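PDB 5O95: ribosomal RNA small subunit methyltransferase E from Legionella pneumophila, which probably methylates the N3 position of a specific uridine in 16S rRNA, with S-adenosyl-L-methionine as methyl donor. Local coordinates for residues 48-53 / 147-152; 116-121 / 196-201. All coordinates share one frame; numbering follows the deposited sequence. Where two conformers were deposited one is given.

Interaction 1: residues 48-53 / 147-152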
ATOM      1  N   GLY B  48      -4.424  20.344  14.036  1.00 16.44           N
ATOM      2  CA  GLY B  48      -4.160  19.132  14.777  1.00 17.59           C
ATOM      3  C   GLY B  48      -5.147  18.829  15.874  1.00 15.92           C
ATOM      4  O   GLY B  48      -4.989  17.824  16.564  1.00 18.62           O
ATOM      5  N   ASP B  49      -6.164  19.668  16.068  1.00 15.45           N
ATOM      6  CA  ASP B  49      -7.181  19.440  17.074  1.00 15.18           C
ATOM      7  C   ASP B  49      -8.567  19.439  16.431  1.00 15.40           C
ATOM      8  O   ASP B  49      -9.556  19.850  17.041  1.00 17.42           O
ATOM      9  CB  ASP B  49      -7.078  20.484  18.189  1.00 16.88           C
ATOM     10  CG  ASP B  49      -7.849  20.097  19.440  1.00 21.73           C
ATOM     11  OD1 ASP B  49      -7.987  18.886  19.738  1.00 26.75           O
ATOM     12  OD2 ASP B  49      -8.319  21.024  20.129  1.00 27.55           O
ATOM     13  N   ASN B  50      -8.640  18.952  15.181  1.00 14.88           N
ATOM     14  CA  ASN B  50      -9.918  18.720  14.501  1.00 14.99           C
ATOM     15  C   ASN B  50     -10.714  20.005  14.270  1.00 15.84           C
ATOM     16  O   ASN B  50     -11.957  19.994  14.271  1.00 16.51           O
ATOM     17  CB  ASN B  50     -10.712  17.622  15.203  1.00 15.64           C
ATOM     18  CG  ASN B  50      -9.952  16.316  15.188  1.00 17.31           C
ATOM     19  OD1 ASN B  50      -9.602  15.834  14.121  1.00 20.11           O
ATOM     20  ND2 ASN B  50      -9.645  15.770  16.370  1.00 20.39           N
ATOM     21  N   LYS B  51     -10.009  21.112  14.057  0.55 16.84           N
ATOM     22  CA  LYS B  51     -10.619  22.342  13.570  0.55 13.82           C
ATOM     23  C   LYS B  51     -10.032  22.681  12.209  0.55 15.89           C
ATOM     24  O   LYS B  51      -8.816  22.575  12.005  0.55 17.81           O
ATOM     25  CB  LYS B  51     -10.386  23.504  14.534  0.55 15.24           C
ATOM     26  CG  LYS B  51     -11.132  23.336  15.841  0.55 20.37           C
ATOM     27  CD  LYS B  51     -10.842  24.494  16.795  0.55 20.25           C
ATOM     28  CE  LYS B  51     -11.441  24.229  18.162  0.55 25.49           C
ATOM     29  NZ  LYS B  51     -11.089  25.316  19.113  0.55 27.15           N
ATOM     30  N   GLU B  52     -10.899  23.099  11.290  1.00 16.83           N
ATOM     31  CA  GLU B  52     -10.509  23.571   9.966  1.00 14.01           C
ATOM     32  C   GLU B  52     -10.795  25.063   9.883  1.00 19.91           C
ATOM     33  O   GLU B  52     -11.877  25.512  10.277  1.00 20.17           O
ATOM     34  CB  GLU B  52     -11.286  22.838   8.870  1.00 16.69           C
ATOM     35  CG  GLU B  52     -10.748  21.428   8.604  1.00 13.26           C
ATOM     36  CD  GLU B  52     -11.487  20.730   7.486  1.00 21.53           C
ATOM     37  OE1 GLU B  52     -12.303  21.351   6.773  1.00 20.94           O
ATOM     38  OE2 GLU B  52     -11.225  19.528   7.286  1.00 20.25           O
ATOM     39  N   PHE B  53      -9.824  25.824   9.375  1.00 18.41           N
ATOM     40  CA  PHE B  53      -9.916  27.279   9.275  1.00 15.12           C
ATOM     41  C   PHE B  53      -9.948  27.633   7.797  1.00 19.64           C
ATOM     42  O   PHE B  53      -8.977  27.403   7.073  1.00 20.94           O
ATOM     43  CB  PHE B  53      -8.726  27.917   9.984  1.00 14.56           C
ATOM     44  CG  PHE B  53      -8.628  27.536  11.435  1.00 18.69           C
ATOM     45  CD1 PHE B  53      -7.974  26.357  11.810  1.00 17.34           C
ATOM     46  CD2 PHE B  53      -9.186  28.352  12.421  1.00 16.56           C
ATOM     47  CE1 PHE B  53      -7.911  25.979  13.139  1.00 19.62           C
ATOM     48  CE2 PHE B  53      -9.135  27.983  13.754  1.00 17.25           C
ATOM     49  CZ  PHE B  53      -8.473  26.797  14.116  1.00 18.68           C
ATOM     50  N   ARG B 147      -7.174  14.262   7.448  1.00 15.43           N
ATOM     51  CA  ARG B 147      -7.141  14.159   8.902  1.00 13.77           C
ATOM     52  C   ARG B 147      -6.750  15.501   9.477  1.00 14.46           C
ATOM     53  O   ARG B 147      -5.795  16.131   9.012  1.00 14.34           O
ATOM     54  CB  ARG B 147      -6.064  13.163   9.341  1.00 14.87           C
ATOM     55  CG  ARG B 147      -6.531  11.752   9.138  1.00 22.13           C
ATOM     56  CD  ARG B 147      -5.416  10.802   9.539  1.00 17.33           C
ATOM     57  NE  ARG B 147      -5.366  10.681  10.995  1.00 17.51           N
ATOM     58  CZ  ARG B 147      -4.618   9.809  11.654  1.00 15.02           C
ATOM     59  NH1 ARG B 147      -3.866   8.939  10.971  1.00 14.41           N
ATOM     60  NH2 ARG B 147      -4.649   9.766  12.984  1.00 17.28           N
ATOM     61  N   ASN B 148      -7.473  15.907  10.517  1.00 16.29           N
ATOM     62  CA  ASN B 148      -7.214  17.175  11.190  1.00 12.78           C
ATOM     63  C   ASN B 148      -6.583  16.989  12.554  1.00 17.31           C
ATOM     64  O   ASN B 148      -6.490  17.949  13.341  1.00 14.96           O
ATOM     65  CB  ASN B 148      -8.496  17.999  11.268  1.00 11.18           C
ATOM     66  CG  ASN B 148      -9.014  18.356   9.902  1.00 15.05           C
ATOM     67  OD1 ASN B 148      -8.246  18.726   9.039  1.00 14.51           O
ATOM     68  ND2 ASN B 148     -10.325  18.251   9.703  1.00 15.54           N
ATOM     69  N   GLN B 149      -6.060  15.794  12.799  1.00 17.30           N
ATOM     70  CA  GLN B 149      -5.333  15.433  13.993  1.00 15.01           C
ATOM     71  C   GLN B 149      -4.147  14.645  13.482  1.00 14.59           C
ATOM     72  O   GLN B 149      -4.304  13.839  12.561  1.00 15.71           O
ATOM     73  CB  GLN B 149      -6.202  14.543  14.877  1.00 15.93           C
ATOM     74  CG  GLN B 149      -5.592  14.130  16.189  1.00 21.18           C
ATOM     75  CD  GLN B 149      -6.586  13.417  17.100  1.00 25.26           C
ATOM     76  OE1 GLN B 149      -7.803  13.646  17.044  1.00 22.45           O
ATOM     77  NE2 GLN B 149      -6.067  12.544  17.955  1.00 29.56           N
ATOM     78  N   ILE B 150      -2.971  14.901  14.052  1.00 15.55           N
ATOM     79  CA  ILE B 150      -1.733  14.258  13.625  1.00 16.69           C
ATOM     80  C   ILE B 150      -1.522  12.995  14.451  1.00 13.49           C
ATOM     81  O   ILE B 150      -1.621  13.051  15.676  1.00 18.15           O
ATOM     82  CB  ILE B 150      -0.533  15.196  13.845  1.00 17.14           C
ATOM     83  CG1 ILE B 150      -0.828  16.605  13.313  1.00 21.49           C
ATOM     84  CG2 ILE B 150       0.743  14.564  13.237  1.00 16.81           C
ATOM     85  CD1 ILE B 150      -1.123  16.663  11.837  1.00 21.17           C
ATOM     86  N   PRO B 151      -1.230  11.838  13.824  1.00 14.54           N
ATOM     87  CA  PRO B 151      -0.905  10.637  14.601  1.00 17.87           C
ATOM     88  C   PRO B 151       0.260  10.918  15.531  1.00 17.85           C
ATOM     89  O   PRO B 151       1.139  11.721  15.225  1.00 19.29           O
ATOM     90  CB  PRO B 151      -0.480   9.605  13.534  1.00 17.02           C
ATOM     91  CG  PRO B 151      -0.797  10.169  12.213  1.00 20.51           C
ATOM     92  CD  PRO B 151      -1.216  11.632  12.373  1.00 15.86           C
ATOM     93  N   GLU B 152       0.263  10.237  16.676  1.00 17.55           N
ATOM     94  CA  GLU B 152       1.402  10.311  17.581  1.00 16.84           C
ATOM     95  C   GLU B 152       2.565   9.526  16.987  1.00 16.91           C
ATOM     96  O   GLU B 152       2.409   8.372  16.582  1.00 21.15           O
ATOM     97  CB  GLU B 152       1.016   9.736  18.946  1.00 20.13           C
ATOM     98  CG  GLU B 152       2.114   9.843  20.001  1.00 27.96           C
ATOM     99  CD  GLU B 152       1.672   9.337  21.364  1.00 48.36           C
ATOM    100  OE1 GLU B 152       0.515   8.888  21.495  1.00 40.35           O
ATOM    101  OE2 GLU B 152       2.486   9.387  22.308  1.00 42.93           O
TER
HETATM  102  O   HOH W   1      -2.648  16.425  16.474  1.00 21.39           O
HETATM  103  O   HOH W   2      -9.291  14.275  12.043  1.00 16.89           O

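Interaction 2: residues 116-121 / 196-201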
ATOM      1  N   GLU B 116      15.634  -7.915  16.799  1.00 28.54           N
ATOM      2  CA  GLU B 116      16.910  -8.616  16.687  1.00 31.24           C
ATOM      3  C   GLU B 116      17.323  -8.795  15.231  1.00 35.31           C
ATOM      4  O   GLU B 116      18.513  -8.706  14.901  1.00 33.45           O
ATOM      5  CB  GLU B 116      16.811  -9.958  17.408  1.00 37.48           C
ATOM      6  CG  GLU B 116      18.077 -10.799  17.393  1.00 55.06           C
ATOM      7  CD  GLU B 116      17.958 -12.053  18.252  1.00 59.05           C
ATOM      8  OE1 GLU B 116      17.800 -11.927  19.486  1.00 67.03           O
ATOM      9  OE2 GLU B 116      18.010 -13.166  17.691  1.00 51.51           O
ATOM     10  N   ARG B 117      16.356  -9.008  14.337  1.00 30.86           N
ATOM     11  CA  ARG B 117      16.654  -9.309  12.945  1.00 29.57           C
ATOM     12  C   ARG B 117      16.527  -8.112  12.000  1.00 27.38           C
ATOM     13  O   ARG B 117      16.521  -8.307  10.782  1.00 34.51           O
ATOM     14  CB  ARG B 117      15.800 -10.476  12.463  1.00 30.03           C
ATOM     15  CG  ARG B 117      16.010 -11.697  13.323  1.00 35.67           C
ATOM     16  CD  ARG B 117      15.337 -12.912  12.743  1.00 31.50           C
ATOM     17  NE  ARG B 117      15.676 -14.123  13.483  1.00 30.68           N
ATOM     18  CZ  ARG B 117      14.989 -15.256  13.369  1.00 36.89           C
ATOM     19  NH1 ARG B 117      13.934 -15.302  12.563  1.00 33.93           N
ATOM     20  NH2 ARG B 117      15.349 -16.336  14.056  1.00 36.73           N
ATOM     21  N   CYS B 118      16.440  -6.887  12.516  1.00 31.39           N
ATOM     22  CA  CYS B 118      16.423  -5.740  11.618  1.00 27.25           C
ATOM     23  C   CYS B 118      17.737  -5.646  10.848  1.00 36.19           C
ATOM     24  O   CYS B 118      18.804  -6.005  11.350  1.00 43.65           O
ATOM     25  CB  CYS B 118      16.169  -4.447  12.395  1.00 33.90           C
ATOM     26  SG  CYS B 118      14.510  -4.367  13.084  1.00 32.77           S
ATOM     27  N   GLN B 119      17.648  -5.180   9.603  1.00 49.20           N
ATOM     28  CA  GLN B 119      18.815  -5.149   8.728  1.00 78.11           C
ATOM     29  C   GLN B 119      19.720  -3.946   8.965  1.00 37.95           C
ATOM     30  O   GLN B 119      20.807  -3.887   8.380  1.00 41.51           O
ATOM     31  CB  GLN B 119      18.375  -5.155   7.258  1.00 62.41           C
ATOM     32  CG  GLN B 119      17.875  -6.495   6.749  1.00 77.40           C
ATOM     33  CD  GLN B 119      17.353  -6.416   5.327  1.00 93.84           C
ATOM     34  OE1 GLN B 119      16.192  -6.067   5.102  1.00 50.04           O
ATOM     35  NE2 GLN B 119      18.208  -6.738   4.357  1.00 66.23           N
ATOM     36  N   VAL B 120      19.312  -2.995   9.805  1.00 32.72           N
ATOM     37  CA  VAL B 120      19.896  -1.662   9.794  1.00 39.43           C
ATOM     38  C   VAL B 120      20.223  -1.206  11.205  1.00 48.13           C
ATOM     39  O   VAL B 120      19.713  -1.736  12.195  1.00 38.70           O
ATOM     40  CB  VAL B 120      18.966  -0.635   9.118  1.00 43.41           C
ATOM     41  CG1 VAL B 120      18.842  -0.940   7.637  1.00 40.52           C
ATOM     42  CG2 VAL B 120      17.608  -0.660   9.782  1.00 34.35           C
ATOM     43  N   LYS B 121      21.089  -0.197  11.271  1.00 32.17           N
ATOM     44  CA  LYS B 121      21.444   0.506  12.494  1.00 44.54           C
ATOM     45  C   LYS B 121      21.484   1.993  12.190  1.00 52.87           C
ATOM     46  O   LYS B 121      22.009   2.406  11.152  1.00 49.28           O
ATOM     47  CB  LYS B 121      22.827   0.074  12.990  1.00 38.33           C
ATOM     48  CG  LYS B 121      22.913  -1.371  13.446  1.00 78.19           C
ATOM     49  CD  LYS B 121      22.195  -1.574  14.769  1.00 75.45           C
ATOM     50  CE  LYS B 121      22.695  -0.589  15.814  1.00 77.98           C
ATOM     51  NZ  LYS B 121      24.182  -0.585  15.911  1.00 71.31           N
ATOM     52  N   ILE B 196       4.649  -5.204  13.527  1.00 17.42           N
ATOM     53  CA  ILE B 196       5.141  -5.707  12.247  1.00 19.06           C
ATOM     54  C   ILE B 196       6.648  -5.792  12.361  1.00 21.85           C
ATOM     55  O   ILE B 196       7.314  -4.771  12.575  1.00 19.06           O
ATOM     56  CB  ILE B 196       4.755  -4.767  11.106  1.00 20.16           C
ATOM     57  CG1 ILE B 196       3.253  -4.514  11.184  1.00 25.75           C
ATOM     58  CG2 ILE B 196       5.226  -5.324   9.760  1.00 20.60           C
ATOM     59  CD1 ILE B 196       2.579  -4.518   9.904  1.00 29.44           C
ATOM     60  N   GLY B 197       7.187  -7.008  12.237  1.00 20.58           N
ATOM     61  CA  GLY B 197       8.609  -7.215  12.324  1.00 22.36           C
ATOM     62  C   GLY B 197       9.319  -7.025  11.001  1.00 20.22           C
ATOM     63  O   GLY B 197       8.723  -6.677   9.979  1.00 21.51           O
ATOM     64  N   PRO B 198      10.629  -7.252  11.009  1.00 22.56           N
ATOM     65  CA  PRO B 198      11.410  -7.152   9.776  1.00 21.76           C
ATOM     66  C   PRO B 198      11.155  -8.365   8.899  1.00 23.10           C
ATOM     67  O   PRO B 198      10.549  -9.358   9.307  1.00 24.22           O
ATOM     68  CB  PRO B 198      12.857  -7.156  10.282  1.00 23.51           C
ATOM     69  CG  PRO B 198      12.790  -8.024  11.534  1.00 24.78           C
ATOM     70  CD  PRO B 198      11.429  -7.717  12.154  1.00 25.83           C
ATOM     71  N   GLU B 199      11.662  -8.278   7.671  1.00 25.12           N
ATOM     72  CA  GLU B 199      11.458  -9.361   6.715  1.00 23.51           C
ATOM     73  C   GLU B 199      12.007 -10.683   7.226  1.00 25.60           C
ATOM     74  O   GLU B 199      11.431 -11.732   6.936  1.00 28.76           O
ATOM     75  CB  GLU B 199      12.025  -8.981   5.347  1.00 33.12           C
ATOM     76  CG  GLU B 199      11.466  -7.637   4.882  1.00 65.90           C
ATOM     77  CD  GLU B 199      11.239  -7.518   3.386  1.00 79.36           C
ATOM     78  OE1 GLU B 199      12.003  -8.136   2.613  1.00 77.24           O
ATOM     79  OE2 GLU B 199      10.297  -6.786   2.991  1.00 26.60           O
ATOM     80  N   GLY B 200      13.084 -10.662   8.012  1.00 25.73           N
ATOM     81  CA  GLY B 200      13.623 -11.895   8.555  1.00 25.75           C
ATOM     82  C   GLY B 200      12.892 -12.479   9.742  1.00 25.77           C
ATOM     83  O   GLY B 200      13.292 -13.530  10.243  1.00 29.81           O
ATOM     84  N   GLY B 201      11.850 -11.820  10.245  1.00 24.68           N
ATOM     85  CA  GLY B 201      11.032 -12.392  11.296  1.00 26.53           C
ATOM     86  C   GLY B 201      11.530 -12.084  12.695  1.00 28.01           C
ATOM     87  O   GLY B 201      12.220 -11.089  12.946  1.00 30.61           O
TER
HETATM   88  O   HOH W   3      13.589  -9.748  14.973  1.00 25.57           O
HETATM   89  O   HOH W   4      15.322  -8.930   8.491  1.00 29.12           O

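Interaction 1: residues 48-53 / 147-152
N148 and E52 meet through side chains: N148 ND2 donates to E52 OE2 over 2.9 Å, reaching the oxygen on its anti side, with amide and carboxylate planes nearly perpendicular at 88°. This is the seam between the PUA domain, which supplies 48-53, and the SPOUT methyltransferase domain, which supplies 147-152. E52 OE2 also pairs with R77 NH1 in a salt bridge, while N148 ND2 has a second acceptor in V75 O and N148 OD1 takes a bond from R8 NH2, so the buried amide is held at both ends.

The other side-chain bond joins two amides, their planes 61° apart: N50 ND2 gives a 2.9 Å bond to Q149 OE1, which lies close to the N50 amide plane. Q149 gets there because CG is anti to the backbone N (chi1 -178°) and the chain runs extended from there. The N50 backbone N bonds to N148 O at 3.0 Å, coming from above the carbonyl plane. Water 2 accepts from N148 N and donates to N50 OD1; water 1 likewise links I150 N to G48 O.

Packing is modest: N148 CB rests against N50 CA, while I150 turns its side chain to I138 of helix 124-145. At G48 the backbones come close enough for a CA-H...O contact, Q149 CA lying 3.5 Å from G48 O.

Interaction 2: residues 116-121 / 196-201
R117 lays its side chain over the turn at G200 and G201. Its CB and CG pass near G201 O, its CD comes within 3.3 Å of G200 O, and its NH1 donates to that same G200 O at 3.0 Å. The bond bends to 150° at the hydrogen, and the oxygen sits at the guanidinium edge, near its plane. CG stands anti to the carbonyl carbon (chi1 -57°), and the chain then runs extended from CG to NE across the two carbonyls.

P198 packs against the R117-C118 peptide. Its CG lies 3.8 Å from R117 C, and its CB is 4.3 Å from C118 SG, a loose apolar touch. A88, the last residue of strand 82-88, adjoins both P198 and C118, which places the contact at the C-terminal ends of strands in the parallel sheet of the SPOUT methyltransferase domain. P198 to G201 form a type I beta turn, closed by the G201 N to P198 O bond, in the loop after strand 191-196. G197, just before the turn, binds S-adenosyl-L-methionine in a structure of this protein. E199 OE2 accepts from T227 N, and T227 also binds S-adenosyl-L-methionine in a structure of this protein.

Two waters bridge the backbones. Water 3 accepts from R117 N and donates to G201 O. Water 4 reverses the sense, donating to R117 O at 2.7 Å and accepting from G200 N at 2.9 Å.

How the interactions relate
From the N terminus, the chain first passes 48-53 in the PUA domain, then 116-121 in the loop after strand 109-114. Helix 124-145 follows and leads into 147-152, where interaction 1 closes a loop of 93 intervening residues. Interaction 2 closes later, at the end of strand 191-196, where the segment 196-201 meets 116-121. The segments alternate, so the two closures cross rather than nest. Interaction 1 joins the two domains; interaction 2 stays within the methyltransferase domain and ties two loops beside the cofactor site. Their centres are about 32 Å apart, on opposite sides of the chain's centre, and they do not touch.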